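Local structure of ribokinase (6ILS) at residues 60-65 against 69-74; 206-211 against 232-237; 271-274 against 280-283. The protein catalyses the magnesium-dependent transfer of a phosphoryl group from ATP to the O-5 hydroxyl of D-ribose, in the chloroplast of Arabidopsis thaliana. One frame throughout, in Å; residues are numbered along the deposited sequence.

The three contacts follow one another along the chain, each closing before the next opens. Interactions 1 and 2 reach the same mixed nine-stranded sheet of this PfkB-family fold. Interaction 1 sits on strand 56-63 and helix 66-75, near the bound ribose. Interaction 2 packs helix 204-216 on strand 231-235, toward the other edge of the sheet. Their centres are about 37 Å apart, on opposite sides of the chain's centre. Interaction 3, in the turn between helices 257-270 and 275-289, lies about 19 Å from interaction 2 and about 30 Å from interaction 1, centre to centre. None touches another; they pack separate parts of the fold.

Interaction 1 (60-65 against 69-74); sequences GRLGED and KLIAEA
The contact joins the strand and the helix of a beta-alpha-beta unit, where Leu62 of strand 56-63 faces Ile71 of helix 66-75. The unit is completed by strand 87-90, which runs parallel to 56-63 in the main sheet of this PfkB-family kinase. Leu62 points toward the helix and Ile71 toward the strand. The CD2 methyl of Leu62 meets CG1 of Ile71 at 4.3 Å, a loose apolar contact. Both methyls of Leu62 face the helix, for CD1 lies equally near CB of Ile71, also at 4.3 Å. Ala11 packs against both side chains. The Ile71 side chain lies about 4 Å from that of Ala43, a predicted substrate-binding residue, and about 8 Å from the bound ribose. The apolar contact thus lies close to the sugar pocket.

The turn from strand to helix is held by polar bonds. Asp65 is the N-cap of the helix. Its chi1 of 50° sets the carboxylate so that OD1 accepts from the backbone N of Gly68, and OD1 is also hydrogen-bonded to OG1 of Thr95, a hydroxyl that bonds the backbone N of Gly63 as well. The backbone O of Asp65 starts the helical hydrogen bonding. It accepts from Lys69 N at 3.1 Å. The N-H...O angle of this bond is 153°. Beside it, Lys69 CB rests 3.8 Å from Asp65 O.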
# COMPACT_ATOMS: atom_id res chain seq x y z
N GLY B 60 -17.15 -10.56 -4.39
CA GLY B 60 -16.50 -9.28 -4.29
C GLY B 60 -15.76 -8.95 -5.57
O GLY B 60 -15.67 -9.78 -6.46
N ARG B 61 -15.21 -7.74 -5.62
CA ARG B 61 -14.49 -7.23 -6.79
C ARG B 61 -13.10 -6.79 -6.41
O ARG B 61 -12.93 -6.00 -5.48
CB ARG B 61 -15.24 -6.05 -7.42
CG ARG B 61 -16.57 -6.42 -8.03
CD ARG B 61 -16.37 -7.46 -9.10
NE ARG B 61 -17.61 -7.84 -9.76
CZ ARG B 61 -18.35 -8.88 -9.40
NH1 ARG B 61 -17.98 -9.64 -8.37
NH2 ARG B 61 -19.46 -9.16 -10.07
N LEU B 62 -12.11 -7.28 -7.15
CA LEU B 62 -10.71 -6.96 -6.92
C LEU B 62 -10.11 -6.31 -8.15
O LEU B 62 -10.61 -6.50 -9.25
CB LEU B 62 -9.91 -8.22 -6.58
CG LEU B 62 -10.36 -8.98 -5.34
CD1 LEU B 62 -9.47 -10.20 -5.16
CD2 LEU B 62 -10.27 -8.06 -4.15
N GLY B 63 -9.03 -5.55 -7.97
CA GLY B 63 -8.22 -5.13 -9.10
C GLY B 63 -7.26 -6.25 -9.46
O GLY B 63 -6.99 -7.13 -8.64
N GLU B 64 -6.74 -6.24 -10.69
CA GLU B 64 -5.73 -7.22 -11.07
C GLU B 64 -4.38 -6.64 -10.69
O GLU B 64 -3.65 -6.14 -11.55
CB GLU B 64 -5.80 -7.54 -12.58
CG GLU B 64 -7.04 -8.33 -12.99
CD GLU B 64 -7.32 -8.27 -14.49
OE1 GLU B 64 -6.43 -7.85 -15.25
OE2 GLU B 64 -8.45 -8.65 -14.91
N ASP B 65 -4.07 -6.68 -9.39
CA ASP B 65 -2.86 -6.05 -8.87
C ASP B 65 -2.33 -6.83 -7.67
O ASP B 65 -2.88 -7.87 -7.31
CB ASP B 65 -3.12 -4.58 -8.49
CG ASP B 65 -4.36 -4.39 -7.60
OD1 ASP B 65 -4.72 -5.32 -6.85
OD2 ASP B 65 -4.97 -3.29 -7.66
N LYS B 69 -4.00 -9.81 -5.21
CA LYS B 69 -3.39 -11.10 -4.99
C LYS B 69 -3.23 -11.42 -3.51
O LYS B 69 -3.41 -12.57 -3.09
CB LYS B 69 -2.02 -11.16 -5.68
CG LYS B 69 -1.52 -12.59 -5.90
CD LYS B 69 -1.07 -12.77 -7.35
CE LYS B 69 -1.32 -14.19 -7.85
NZ LYS B 69 -1.00 -14.33 -9.31
N LEU B 70 -2.87 -10.41 -2.73
CA LEU B 70 -2.77 -10.52 -1.29
C LEU B 70 -4.08 -11.07 -0.71
O LEU B 70 -4.09 -11.99 0.09
CB LEU B 70 -2.44 -9.16 -0.68
CG LEU B 70 -2.52 -8.95 0.83
CD1 LEU B 70 -1.45 -9.77 1.55
CD2 LEU B 70 -2.40 -7.46 1.14
N ILE B 71 -5.18 -10.47 -1.14
CA ILE B 71 -6.50 -10.86 -0.66
C ILE B 71 -6.83 -12.31 -1.03
O ILE B 71 -7.22 -13.10 -0.18
CB ILE B 71 -7.61 -9.97 -1.26
CG1 ILE B 71 -7.34 -8.48 -1.02
CG2 ILE B 71 -8.97 -10.42 -0.75
CD1 ILE B 71 -7.27 -8.10 0.43
N ALA B 72 -6.66 -12.62 -2.30
CA ALA B 72 -6.96 -13.95 -2.83
C ALA B 72 -6.18 -15.01 -2.08
O ALA B 72 -6.71 -16.05 -1.71
CB ALA B 72 -6.65 -13.99 -4.31
N GLU B 73 -4.90 -14.74 -1.86
CA GLU B 73 -4.04 -15.68 -1.14
C GLU B 73 -4.49 -15.90 0.30
O GLU B 73 -4.53 -17.03 0.79
CB GLU B 73 -2.58 -15.19 -1.18
CG GLU B 73 -1.94 -15.34 -2.55
CD GLU B 73 -0.59 -14.64 -2.68
OE1 GLU B 73 -0.20 -13.89 -1.75
OE2 GLU B 73 0.09 -14.84 -3.72
N ALA B 74 -4.83 -14.81 0.98
CA ALA B 74 -5.24 -14.88 2.38
C ALA B 74 -6.53 -15.67 2.54
O ALA B 74 -6.68 -16.43 3.50
CB ALA B 74 -5.39 -13.46 2.97

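Interaction 2 (206-211 against 232-237); sequences QISQAV and ALFIQG
Phe234 on strand 231-235 pushes its ring against helix 204-216, where Ile207, Ser208 and Val211 receive it. The helix packs here on the antiparallel end of the main PfkB sheet. The segment axes pass 10.3 Å apart, and the ring spans that gap. Phe234 CG lies beside the backbone N (chi1 -61°), which aims the ring at the helix. Val211 uses both methyls. CG2 sits over one ring face, 3.9 Å from the centroid and 18° off the normal, a CH-pi contact. CG1 is anti to the backbone N of Val211 (chi1 167°) and reaches the root of the ring, 3.5 Å from Phe234 CB. Ser208 lies at the ring edge, its OG near the ring plane and 3.6 Å from Phe234 CE2. This hydroxyl is hydrogen-bonded to the backbone O of Phe204, one turn back. Ile207 CG2 approaches CZ of Phe234 obliquely at 4.1 Å, and the two side chains cross at about a right angle. Ile207 also packs on Leu226, a predicted ATP-binding residue. With an alanine at Phe234, the space between helix and strand is likely to be left unfilled and the Val211 methyls without a ring to lie on. No hydrogen bond crosses between the two segments, so their direct adhesion rests mainly on apolar contact, with one methyl over the ring face and a hydroxyl at its edge.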
# COMPACT_ATOMS: atom_id res chain seq x y z
N GLN B 206 -31.65 4.19 26.33
CA GLN B 206 -31.48 4.93 25.08
C GLN B 206 -31.28 3.99 23.89
O GLN B 206 -31.88 4.17 22.82
CB GLN B 206 -30.30 5.90 25.19
CG GLN B 206 -30.62 7.13 26.04
CD GLN B 206 -29.44 8.07 26.21
OE1 GLN B 206 -28.28 7.69 26.00
NE2 GLN B 206 -29.73 9.31 26.59
N ILE B 207 -30.44 2.98 24.08
CA ILE B 207 -30.19 2.00 23.01
C ILE B 207 -31.49 1.29 22.64
O ILE B 207 -31.80 1.15 21.47
CB ILE B 207 -29.11 0.99 23.43
CG1 ILE B 207 -27.75 1.69 23.52
CG2 ILE B 207 -29.08 -0.19 22.48
CD1 ILE B 207 -26.66 0.87 24.20
N SER B 208 -32.26 0.88 23.63
CA SER B 208 -33.52 0.20 23.38
C SER B 208 -34.50 1.07 22.60
O SER B 208 -35.25 0.57 21.75
CB SER B 208 -34.16 -0.25 24.70
OG SER B 208 -33.24 -1.04 25.44
N GLN B 209 -34.49 2.36 22.88
CA GLN B 209 -35.36 3.28 22.17
C GLN B 209 -34.81 3.60 20.78
O GLN B 209 -35.57 3.83 19.84
CB GLN B 209 -35.55 4.56 22.99
CG GLN B 209 -36.43 4.34 24.22
CD GLN B 209 -37.60 3.40 23.93
OE1 GLN B 209 -38.53 3.75 23.20
NE2 GLN B 209 -37.53 2.19 24.48
N ALA B 210 -33.48 3.60 20.64
CA ALA B 210 -32.91 3.75 19.31
C ALA B 210 -33.30 2.54 18.46
O ALA B 210 -33.62 2.69 17.27
CB ALA B 210 -31.39 3.92 19.38
N VAL B 211 -33.30 1.36 19.08
CA VAL B 211 -33.70 0.12 18.41
C VAL B 211 -35.19 0.11 18.06
O VAL B 211 -35.59 -0.38 16.99
CB VAL B 211 -33.36 -1.13 19.29
CG1 VAL B 211 -34.05 -2.37 18.75
CG2 VAL B 211 -31.82 -1.33 19.37
N ALA B 232 -26.16 -7.12 22.35
CA ALA B 232 -27.54 -7.47 22.65
C ALA B 232 -28.29 -7.72 21.36
O ALA B 232 -28.00 -7.10 20.34
CB ALA B 232 -28.21 -6.37 23.49
N LEU B 233 -29.23 -8.66 21.41
CA LEU B 233 -30.07 -9.00 20.28
C LEU B 233 -31.50 -8.59 20.59
O LEU B 233 -32.12 -9.14 21.51
CB LEU B 233 -30.01 -10.48 19.96
CG LEU B 233 -30.88 -10.95 18.78
CD1 LEU B 233 -30.41 -10.34 17.46
CD2 LEU B 233 -30.89 -12.46 18.69
N PHE B 234 -32.00 -7.62 19.84
CA PHE B 234 -33.39 -7.19 19.95
C PHE B 234 -34.21 -7.81 18.84
O PHE B 234 -33.86 -7.68 17.67
CB PHE B 234 -33.53 -5.67 19.88
CG PHE B 234 -32.80 -4.93 20.96
CD1 PHE B 234 -31.43 -4.71 20.88
CD2 PHE B 234 -33.49 -4.41 22.04
CE1 PHE B 234 -30.77 -4.01 21.87
CE2 PHE B 234 -32.82 -3.71 23.03
CZ PHE B 234 -31.47 -3.51 22.95
N ILE B 235 -35.31 -8.46 19.20
CA ILE B 235 -36.25 -8.99 18.22
C ILE B 235 -37.61 -8.37 18.51
O ILE B 235 -38.07 -8.37 19.65
CB ILE B 235 -36.33 -10.51 18.30
CG1 ILE B 235 -34.94 -11.13 18.06
CG2 ILE B 235 -37.35 -11.04 17.31
CD1 ILE B 235 -34.92 -12.62 18.21
N GLN B 236 -38.25 -7.81 17.49
CA GLN B 236 -39.52 -7.12 17.71
C GLN B 236 -40.57 -8.03 18.33
O GLN B 236 -40.80 -9.15 17.86
CB GLN B 236 -40.05 -6.53 16.41
CG GLN B 236 -41.20 -5.58 16.62
CD GLN B 236 -41.48 -4.76 15.40
OE1 GLN B 236 -41.23 -5.20 14.29
NE2 GLN B 236 -41.98 -3.55 15.61
N GLY B 237 -41.17 -7.57 19.42
CA GLY B 237 -42.20 -8.34 20.12
C GLY B 237 -41.65 -9.28 21.18
O GLY B 237 -42.40 -10.00 21.84

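Interaction 3 (271-274 against 280-283); sequences EGKS and RFAA
Lys273 brings its ammonium to the ring of Phe281, an off-centre cation-pi contact at the turn between two helices. NZ of Lys273 is 4.3 Å from the ring centroid and 35° off the normal. Its nearest ring atom is Phe281 CD1, at 3.8 Å, so the charge leans to one side of the ring. The lysine chain is fully extended beyond CG and crosses the phenyl side chain at about a right angle. Phe281 holds CG anti to its backbone N (chi1 -176°), which swings the ring out to meet the amine.

Apolar neighbours surround the ring: Ala264 and Ala268 of helix 257-270, and Val305, Leu306 and Leu309 of helix 302-312. The turn probably helps place Lys273. Helix 257-270 ends in a Schellman motif at Gly272, whose phi is 94°. Ser274 then serves as N-cap of helix 275-289.

The Phe281 side chain is about 12 Å from the bound ATP, so this is packing among helices 257-270, 275-289 and 302-312, some way from the nucleotide. The oblique, off-centre approach probably makes the electrostatic attraction modest, with the ring held chiefly by its apolar neighbours.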
# COMPACT_ATOMS: atom_id res chain seq x y z
N GLU B 271 -26.38 -22.58 11.65
CA GLU B 271 -26.29 -23.95 12.19
C GLU B 271 -27.48 -24.31 13.08
O GLU B 271 -27.50 -25.40 13.57
CB GLU B 271 -24.98 -24.11 12.94
CG GLU B 271 -23.81 -24.13 12.00
CD GLU B 271 -22.51 -24.35 12.74
OE1 GLU B 271 -22.56 -24.28 13.96
OE2 GLU B 271 -21.49 -24.54 12.06
N GLY B 272 -28.39 -23.38 13.35
CA GLY B 272 -29.61 -23.73 14.11
C GLY B 272 -29.49 -23.52 15.60
O GLY B 272 -30.36 -23.95 16.32
N LYS B 273 -28.48 -22.78 16.04
CA LYS B 273 -28.34 -22.58 17.49
C LYS B 273 -29.35 -21.56 17.99
O LYS B 273 -29.80 -20.77 17.21
CB LYS B 273 -26.91 -22.16 17.81
CG LYS B 273 -25.89 -23.25 17.57
CD LYS B 273 -24.51 -22.86 17.98
CE LYS B 273 -23.53 -23.99 17.83
NZ LYS B 273 -22.16 -23.53 18.09
N SER B 274 -29.57 -21.53 19.30
CA SER B 274 -30.49 -20.57 19.95
C SER B 274 -29.91 -19.15 19.89
O SER B 274 -28.72 -19.02 19.80
CB SER B 274 -30.73 -20.97 21.36
OG SER B 274 -29.62 -20.71 22.18
N ARG B 280 -23.48 -15.93 22.52
CA ARG B 280 -22.33 -16.42 23.29
C ARG B 280 -21.18 -16.81 22.39
O ARG B 280 -20.02 -16.47 22.67
CB ARG B 280 -22.74 -17.63 24.15
CG ARG B 280 -22.69 -17.38 25.64
CD ARG B 280 -22.70 -18.70 26.42
NE ARG B 280 -21.42 -18.95 27.08
CZ ARG B 280 -20.92 -20.17 27.29
NH1 ARG B 280 -21.57 -21.24 26.88
NH2 ARG B 280 -19.75 -20.31 27.90
N PHE B 281 -21.51 -17.55 21.34
CA PHE B 281 -20.55 -18.02 20.35
C PHE B 281 -19.85 -16.85 19.67
O PHE B 281 -18.62 -16.84 19.52
CB PHE B 281 -21.27 -18.92 19.35
CG PHE B 281 -20.38 -19.54 18.31
CD1 PHE B 281 -19.71 -20.73 18.59
CD2 PHE B 281 -20.26 -18.96 17.06
CE1 PHE B 281 -18.91 -21.33 17.62
CE2 PHE B 281 -19.46 -19.55 16.09
CZ PHE B 281 -18.77 -20.74 16.37
N ALA B 282 -20.63 -15.84 19.28
CA ALA B 282 -20.07 -14.62 18.70
C ALA B 282 -19.13 -13.89 19.66
O ALA B 282 -18.06 -13.43 19.28
CB ALA B 282 -21.22 -13.66 18.24
N ALA B 283 -19.54 -13.79 20.93
CA ALA B 283 -18.72 -13.11 21.93
C ALA B 283 -17.40 -13.83 22.14
O ALA B 283 -16.35 -13.20 22.28
CB ALA B 283 -19.49 -13.01 23.24